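Local coordinates for protein GCN5-related N-acetyltransferase (Streptococcus suis, PDB 3G3S) that is probably an N-acetyltransferase of the GCN5-related (GNAT) family, expected to move an acetyl group from acetyl-coenzyme A onto an amine of its substrate, at residues I74-N79 and K241-Y246; R95-Y100 and D222-T227. One frame throughout, in Å; residues are numbered along the deposited sequence.

Contact 1 (I74-N79 and K241-Y246); sequences ILVPQN and KAYQAY. With EDO (1,2-ethanediol), chain H; EDO (1,2-ethanediol), chain G.
Pro77 presses its ring against Gln244 and Tyr246, at the place where the antiparallel strands 73-77 and 239-248 begin to part. Its CD lies 3.3 Å from Gln244 O, while CG reaches the edge of the Tyr246 ring at CE1. On this face the CB atoms of Leu75 and Tyr246 also meet, 4.1 Å apart, and Trp82 and Ser83 of helix 80-90 pack on Pro77; the Tyr246 hydroxyl bonds to Glu87 of the same helix. On the other face the branched side chains of Ile74 and Val76 meet Ala245 and Tyr243: Ile74 CG2 rests on the Ala245 methyl (CB) at 3.8 Å, and Val76 CG1, held anti to the backbone N (chi1 -176°), comes obliquely onto the Tyr243 ring, 3.7 Å from CE1. The two side chains cross at about a right angle.

Between these faces Leu75 and Tyr246 form a hydrogen-bonded pair, Leu75 N to Tyr246 O at 2.7 Å and Tyr246 N to Leu75 O at 2.9 Å. Two residues on, where the next such pair would fall, Pro77 has no N-H to offer Gln244 O. Between these two strands direct bonding therefore ends at the proline, and one water donates to both Pro77 O and Gln244 O.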
loop_
_atom_site.group_PDB
_atom_site.type_symbol
_atom_site.label_atom_id
_atom_site.label_comp_id
_atom_site.label_asym_id
_atom_site.label_seq_id
_atom_site.Cartn_x
_atom_site.Cartn_y
_atom_site.Cartn_z
ATOM N N ILE A 74 -9.959 22.671 -2.312
ATOM C CA ILE A 74 -9.986 22.652 -3.776
ATOM C C ILE A 74 -10.798 21.393 -4.174
ATOM O O ILE A 74 -10.420 20.261 -3.809
ATOM C CB ILE A 74 -8.558 22.664 -4.458
ATOM C CG1 ILE A 74 -7.765 23.930 -4.039
ATOM C CG2 ILE A 74 -8.691 22.543 -6.003
ATOM C CD1 ILE A 74 -6.272 23.953 -4.542
ATOM N N LEU A 75 -11.940 21.608 -4.845
ATOM C CA LEU A 75 -12.792 20.544 -5.355
ATOM C C LEU A 75 -12.317 20.175 -6.754
ATOM O O LEU A 75 -12.203 21.056 -7.625
ATOM C CB LEU A 75 -14.238 21.000 -5.491
ATOM C CG LEU A 75 -14.911 21.510 -4.239
ATOM C CD1 LEU A 75 -16.360 21.846 -4.559
ATOM C CD2 LEU A 75 -14.826 20.464 -3.177
ATOM N N VAL A 76 -12.066 18.891 -6.981
ATOM C CA VAL A 76 -11.608 18.446 -8.282
ATOM C C VAL A 76 -12.588 17.409 -8.858
ATOM O O VAL A 76 -12.574 16.262 -8.457
ATOM C CB VAL A 76 -10.184 17.869 -8.249
ATOM C CG1 VAL A 76 -9.765 17.517 -9.708
ATOM C CG2 VAL A 76 -9.180 18.839 -7.566
ATOM N N PRO A 77 -13.428 17.819 -9.819
ATOM C CA PRO A 77 -14.371 16.904 -10.437
ATOM C C PRO A 77 -13.719 15.926 -11.415
ATOM O O PRO A 77 -12.929 16.342 -12.268
ATOM C CB PRO A 77 -15.276 17.822 -11.236
ATOM C CG PRO A 77 -14.504 19.013 -11.526
ATOM C CD PRO A 77 -13.534 19.182 -10.389
ATOM N N GLN A 78 -14.079 14.655 -11.316
ATOM C CA GLN A 78 -13.556 13.657 -12.218
ATOM C C GLN A 78 -14.035 13.938 -13.619
ATOM O O GLN A 78 -13.327 13.681 -14.598
ATOM C CB GLN A 78 -14.079 12.292 -11.828
ATOM C CG GLN A 78 -13.630 11.156 -12.755
ATOM C CD GLN A 78 -14.136 9.802 -12.301
ATOM O OE1 GLN A 78 -15.333 9.626 -11.946
ATOM N NE2 GLN A 78 -13.246 8.824 -12.314
ATOM N N ASN A 79 -15.254 14.446 -13.713
ATOM C CA ASN A 79 -15.905 14.649 -15.002
ATOM C C ASN A 79 -16.836 15.864 -15.031
ATOM O O ASN A 79 -17.095 16.498 -14.023
ATOM C CB ASN A 79 -16.638 13.356 -15.401
ATOM C CG ASN A 79 -17.637 12.913 -14.357
ATOM O OD1 ASN A 79 -18.525 13.656 -14.050
ATOM N ND2 ASN A 79 -17.475 11.723 -13.795
ATOM N N LYS A 241 -2.199 17.785 -18.744
ATOM C CA LYS A 241 -3.353 18.510 -19.238
ATOM C C LYS A 241 -3.828 19.501 -18.192
ATOM O O LYS A 241 -3.582 19.335 -16.984
ATOM C CB LYS A 241 -4.535 17.574 -19.593
ATOM C CG LYS A 241 -5.052 16.729 -18.428
ATOM C CD LYS A 241 -6.346 15.961 -18.735
ATOM C CE LYS A 241 -7.599 16.868 -18.621
ATOM N NZ LYS A 241 -8.925 16.143 -18.655
ATOM N N ALA A 242 -4.511 20.518 -18.696
ATOM C CA ALA A 242 -5.175 21.497 -17.895
ATOM C C ALA A 242 -6.406 20.772 -17.379
ATOM O O ALA A 242 -6.929 19.914 -18.075
ATOM C CB ALA A 242 -5.594 22.662 -18.764
ATOM N N TYR A 243 -6.828 21.058 -16.161
ATOM C CA TYR A 243 -8.033 20.419 -15.652
ATOM C C TYR A 243 -8.868 21.384 -14.801
ATOM O O TYR A 243 -8.350 22.371 -14.291
ATOM C CB TYR A 243 -7.677 19.135 -14.903
ATOM C CG TYR A 243 -6.996 19.272 -13.566
ATOM C CD1 TYR A 243 -7.725 19.489 -12.427
ATOM C CD2 TYR A 243 -5.626 19.075 -13.416
ATOM C CE1 TYR A 243 -7.125 19.583 -11.217
ATOM C CE2 TYR A 243 -5.019 19.165 -12.164
ATOM C CZ TYR A 243 -5.794 19.418 -11.079
ATOM O OH TYR A 243 -5.272 19.490 -9.824
ATOM N N GLN A 244 -10.164 21.095 -14.694
ATOM C CA GLN A 244 -11.089 21.920 -13.928
ATOM C C GLN A 244 -10.991 21.753 -12.412
ATOM O O GLN A 244 -10.923 20.640 -11.897
ATOM C CB GLN A 244 -12.554 21.615 -14.316
ATOM C CG GLN A 244 -12.911 21.886 -15.799
ATOM C CD GLN A 244 -14.405 21.776 -16.097
ATOM O OE1 GLN A 244 -15.237 21.674 -15.181
ATOM N NE2 GLN A 244 -14.754 21.800 -17.393
ATOM N N ALA A 245 -11.055 22.876 -11.705
ATOM C CA ALA A 245 -11.045 22.893 -10.244
ATOM C C ALA A 245 -11.967 24.005 -9.769
ATOM O O ALA A 245 -12.264 24.953 -10.536
ATOM C CB ALA A 245 -9.597 23.080 -9.678
ATOM N N TYR A 246 -12.419 23.855 -8.522
ATOM C CA TYR A 246 -13.290 24.816 -7.850
ATOM C C TYR A 246 -12.861 25.056 -6.409
ATOM O O TYR A 246 -12.334 24.163 -5.762
ATOM C CB TYR A 246 -14.748 24.318 -7.828
ATOM C CG TYR A 246 -15.410 24.159 -9.175
ATOM C CD1 TYR A 246 -15.305 22.969 -9.899
ATOM C CD2 TYR A 246 -16.168 25.181 -9.717
ATOM C CE1 TYR A 246 -15.929 22.807 -11.105
ATOM C CE2 TYR A 246 -16.789 25.029 -10.935
ATOM C CZ TYR A 246 -16.651 23.855 -11.636
ATOM O OH TYR A 246 -17.268 23.751 -12.853
HETATM C C1 EDO H . -13.889 17.874 -15.152
HETATM O O1 EDO H . -13.081 16.755 -15.495
HETATM C C2 EDO H . -14.574 18.352 -16.418
HETATM O O2 EDO H . -13.553 18.864 -17.277
HETATM C C1 EDO G . -9.943 11.778 -15.422
HETATM O O1 EDO G . -10.074 10.486 -14.810
HETATM C C2 EDO G . -9.780 12.857 -14.374
HETATM O O2 EDO G . -10.190 14.096 -14.909
HETATM O O HOH W 1 -11.068 18.140 -13.072
#

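Contact 2 (R95-Y100 and D222-T227); sequences RFFTRY and DAHTLT. With CAC (cacodylate ion), chain D; EDO (1,2-ethanediol), chain F.
Tyr100 lays one face of its ring against Leu226, the first residue of helix 226-235, with Leu226 CG 3.6 Å from Tyr100 CZ and Leu226 CD2 over the ring. The backbone of the same residue pairs with Ala223: Tyr100 N to Ala223 O at 2.9 Å and Ala223 N to Tyr100 O at 2.8 Å. This antiparallel hydrogen-bonded pair lies where the chain leaves strand 218-223 to begin a beta-alpha-beta crossover, since strands 218-223 and 239-248 run parallel, are joined through helix 226-235, and have strand 94-102 inserted between them. Arg99 reaches past the backbone of Ala223 and His224, which covers one face of its guanidinium. Its NH2 forms a nearly straight salt bridge to the anti side of Asp222 OD2 (3.0 Å, 169° at the hydrogen), and Tyr243 OH bonds both to Arg99 NE and to the same Asp222 OD2. NH1 approaches His224 ND1 at the imidazole edge, 2.7 Å away, but the bent angle of 124° makes this bond weak. His224 CE1 also touches Phe97 CE2 at 3.4 Å, the rings oblique at 72°, while His224 N donates to O1 of a cacodylate ion, probably from the crystallisation liquor, which Ser228 OG also binds.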
loop_
_atom_site.group_PDB
_atom_site.type_symbol
_atom_site.label_atom_id
_atom_site.label_comp_id
_atom_site.label_asym_id
_atom_site.label_seq_id
_atom_site.Cartn_x
_atom_site.Cartn_y
_atom_site.Cartn_z
ATOM N N ARG A 95 -15.732 29.398 -7.090
ATOM C CA ARG A 95 -14.856 30.023 -8.077
ATOM C C ARG A 95 -14.305 28.882 -8.922
ATOM O O ARG A 95 -13.732 27.949 -8.378
ATOM C CB ARG A 95 -13.673 30.759 -7.439
ATOM C CG ARG A 95 -12.665 31.415 -8.460
ATOM C CD ARG A 95 -11.430 32.064 -7.780
ATOM N NE ARG A 95 -10.366 31.130 -7.332
ATOM C CZ ARG A 95 -9.274 30.790 -8.043
ATOM N NH1 ARG A 95 -9.059 31.280 -9.265
ATOM N NH2 ARG A 95 -8.367 29.946 -7.531
ATOM N N PHE A 96 -14.477 28.992 -10.228
ATOM C CA PHE A 96 -14.043 28.017 -11.187
ATOM C C PHE A 96 -12.690 28.447 -11.676
ATOM O O PHE A 96 -12.511 29.606 -11.953
ATOM C CB PHE A 96 -15.030 27.991 -12.361
ATOM C CG PHE A 96 -14.535 27.233 -13.572
ATOM C CD1 PHE A 96 -14.442 25.833 -13.542
ATOM C CD2 PHE A 96 -14.181 27.913 -14.742
ATOM C CE1 PHE A 96 -14.000 25.126 -14.641
ATOM C CE2 PHE A 96 -13.749 27.217 -15.858
ATOM C CZ PHE A 96 -13.659 25.817 -15.810
ATOM N N PHE A 97 -11.746 27.517 -11.783
ATOM C CA PHE A 97 -10.402 27.844 -12.274
ATOM C C PHE A 97 -9.731 26.588 -12.814
ATOM O O PHE A 97 -10.281 25.490 -12.687
ATOM C CB PHE A 97 -9.542 28.552 -11.199
ATOM C CG PHE A 97 -9.155 27.681 -10.037
ATOM C CD1 PHE A 97 -10.043 27.421 -9.028
ATOM C CD2 PHE A 97 -7.893 27.135 -9.945
ATOM C CE1 PHE A 97 -9.690 26.662 -7.966
ATOM C CE2 PHE A 97 -7.537 26.343 -8.890
ATOM C CZ PHE A 97 -8.441 26.096 -7.889
ATOM N N THR A 98 -8.560 26.775 -13.428
ATOM C CA THR A 98 -7.818 25.712 -14.086
ATOM C C THR A 98 -6.494 25.440 -13.429
ATOM O O THR A 98 -5.758 26.369 -13.103
ATOM C CB THR A 98 -7.542 26.060 -15.564
ATOM O OG1 THR A 98 -8.796 26.291 -16.225
ATOM C CG2 THR A 98 -6.789 24.923 -16.284
ATOM N N ARG A 99 -6.250 24.157 -13.163
ATOM C CA ARG A 99 -4.993 23.675 -12.615
ATOM C C ARG A 99 -4.371 22.855 -13.730
ATOM O O ARG A 99 -5.047 22.529 -14.715
ATOM C CB ARG A 99 -5.198 22.843 -11.357
ATOM C CG ARG A 99 -5.593 23.670 -10.137
ATOM C CD ARG A 99 -5.839 22.795 -8.900
ATOM N NE ARG A 99 -4.689 21.957 -8.543
ATOM C CZ ARG A 99 -3.812 22.214 -7.592
ATOM N NH1 ARG A 99 -3.877 23.317 -6.871
ATOM N NH2 ARG A 99 -2.841 21.359 -7.362
ATOM N N TYR A 100 -3.080 22.553 -13.576
ATOM C CA TYR A 100 -2.323 21.871 -14.614
ATOM C C TYR A 100 -1.611 20.644 -14.051
ATOM O O TYR A 100 -0.709 20.751 -13.228
ATOM C CB TYR A 100 -1.327 22.863 -15.271
ATOM C CG TYR A 100 -2.056 24.084 -15.837
ATOM C CD1 TYR A 100 -2.330 25.168 -15.029
ATOM C CD2 TYR A 100 -2.509 24.130 -17.171
ATOM C CE1 TYR A 100 -3.031 26.279 -15.493
ATOM C CE2 TYR A 100 -3.209 25.254 -17.648
ATOM C CZ TYR A 100 -3.473 26.311 -16.786
ATOM O OH TYR A 100 -4.128 27.433 -17.199
ATOM N N ASP A 222 1.731 19.142 -9.206
ATOM C CA ASP A 222 0.415 19.394 -9.743
ATOM C C ASP A 222 0.268 20.915 -9.594
ATOM O O ASP A 222 0.184 21.442 -8.493
ATOM C CB ASP A 222 -0.643 18.611 -8.989
ATOM C CG ASP A 222 -1.927 18.490 -9.732
ATOM O OD1 ASP A 222 -1.973 17.851 -10.797
ATOM O OD2 ASP A 222 -2.957 18.953 -9.164
ATOM N N ALA A 223 0.306 21.615 -10.720
ATOM C CA ALA A 223 0.388 23.063 -10.750
ATOM C C ALA A 223 -0.930 23.769 -10.436
ATOM O O ALA A 223 -1.915 23.584 -11.134
ATOM C CB ALA A 223 0.920 23.515 -12.112
ATOM N N HIS A 224 -0.910 24.627 -9.424
ATOM C CA HIS A 224 -2.087 25.403 -9.050
ATOM C C HIS A 224 -2.369 26.530 -10.029
ATOM O O HIS A 224 -3.506 26.979 -10.160
ATOM C CB HIS A 224 -1.915 25.991 -7.657
ATOM C CG HIS A 224 -3.152 26.657 -7.122
ATOM N ND1 HIS A 224 -4.350 25.992 -6.964
ATOM C CD2 HIS A 224 -3.359 27.919 -6.663
ATOM C CE1 HIS A 224 -5.244 26.811 -6.433
ATOM N NE2 HIS A 224 -4.668 27.989 -6.240
ATOM N N THR A 225 -1.328 26.977 -10.732
ATOM C CA THR A 225 -1.426 28.080 -11.677
ATOM C C THR A 225 -0.477 27.867 -12.854
ATOM O O THR A 225 0.425 27.038 -12.796
ATOM C CB THR A 225 -0.961 29.346 -11.016
ATOM O OG1 THR A 225 0.383 29.140 -10.571
ATOM C CG2 THR A 225 -1.838 29.706 -9.807
ATOM N N LEU A 226 -0.677 28.633 -13.910
ATOM C CA LEU A 226 0.222 28.602 -15.051
ATOM C C LEU A 226 1.650 28.941 -14.622
ATOM O O LEU A 226 2.620 28.367 -15.134
ATOM C CB LEU A 226 -0.238 29.594 -16.130
ATOM C CG LEU A 226 -1.166 29.096 -17.214
ATOM C CD1 LEU A 226 -1.896 30.265 -17.885
ATOM C CD2 LEU A 226 -0.356 28.254 -18.224
ATOM N N THR A 227 1.778 29.886 -13.694
ATOM C CA THR A 227 3.066 30.285 -13.190
ATOM C C THR A 227 3.749 29.092 -12.560
ATOM O O THR A 227 4.953 28.864 -12.749
ATOM C CB THR A 227 2.902 31.415 -12.155
ATOM O OG1 THR A 227 2.446 32.576 -12.833
ATOM C CG2 THR A 227 4.194 31.754 -11.454
HETATM AS AS CAC D . 2.131 23.628 -6.475
HETATM O O1 CAC D . 1.431 24.717 -7.697
HETATM O O2 CAC D . 0.911 22.465 -6.029
HETATM C C1 CAC D . 3.806 22.683 -6.910
HETATM C C2 CAC D . 2.684 24.566 -4.818
HETATM C C1 EDO F . -0.581 20.604 -3.198
HETATM O O1 EDO F . -0.082 21.902 -3.542
HETATM C C2 EDO F . -1.139 19.887 -4.419
HETATM O O2 EDO F . -0.565 20.418 -5.620
HETATM O O HOH W 2 -5.075 28.577 -11.997
#

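How the contacts relate
The contacts are the two outer seams of four successive strands of one mixed sheet, in the order 73-77, 239-248, 94-102 and 218-223, and their centres are 9 Å apart; the seam between them is 239-248 with 94-102. Along the chain, contact 2 is nested within the loop that contact 1 closes. Strand 239-248 carries the link: Tyr243 N probably bonds to Arg99 O at 2.7 Å, and Tyr243 OH, at 2.5 Å, is probably hydrogen-bonded to Asp222 OD2, the carboxylate oxygen that also takes the Arg99 salt bridge. Ile74 CD1 approaches Arg99 NH1 to 3.4 Å, and on the other face Tyr246 CZ meets Phe96 CD1 at 3.5 Å. The bound cacodylate and ethanediols probably come from crystallisation and do not by themselves mark an active site.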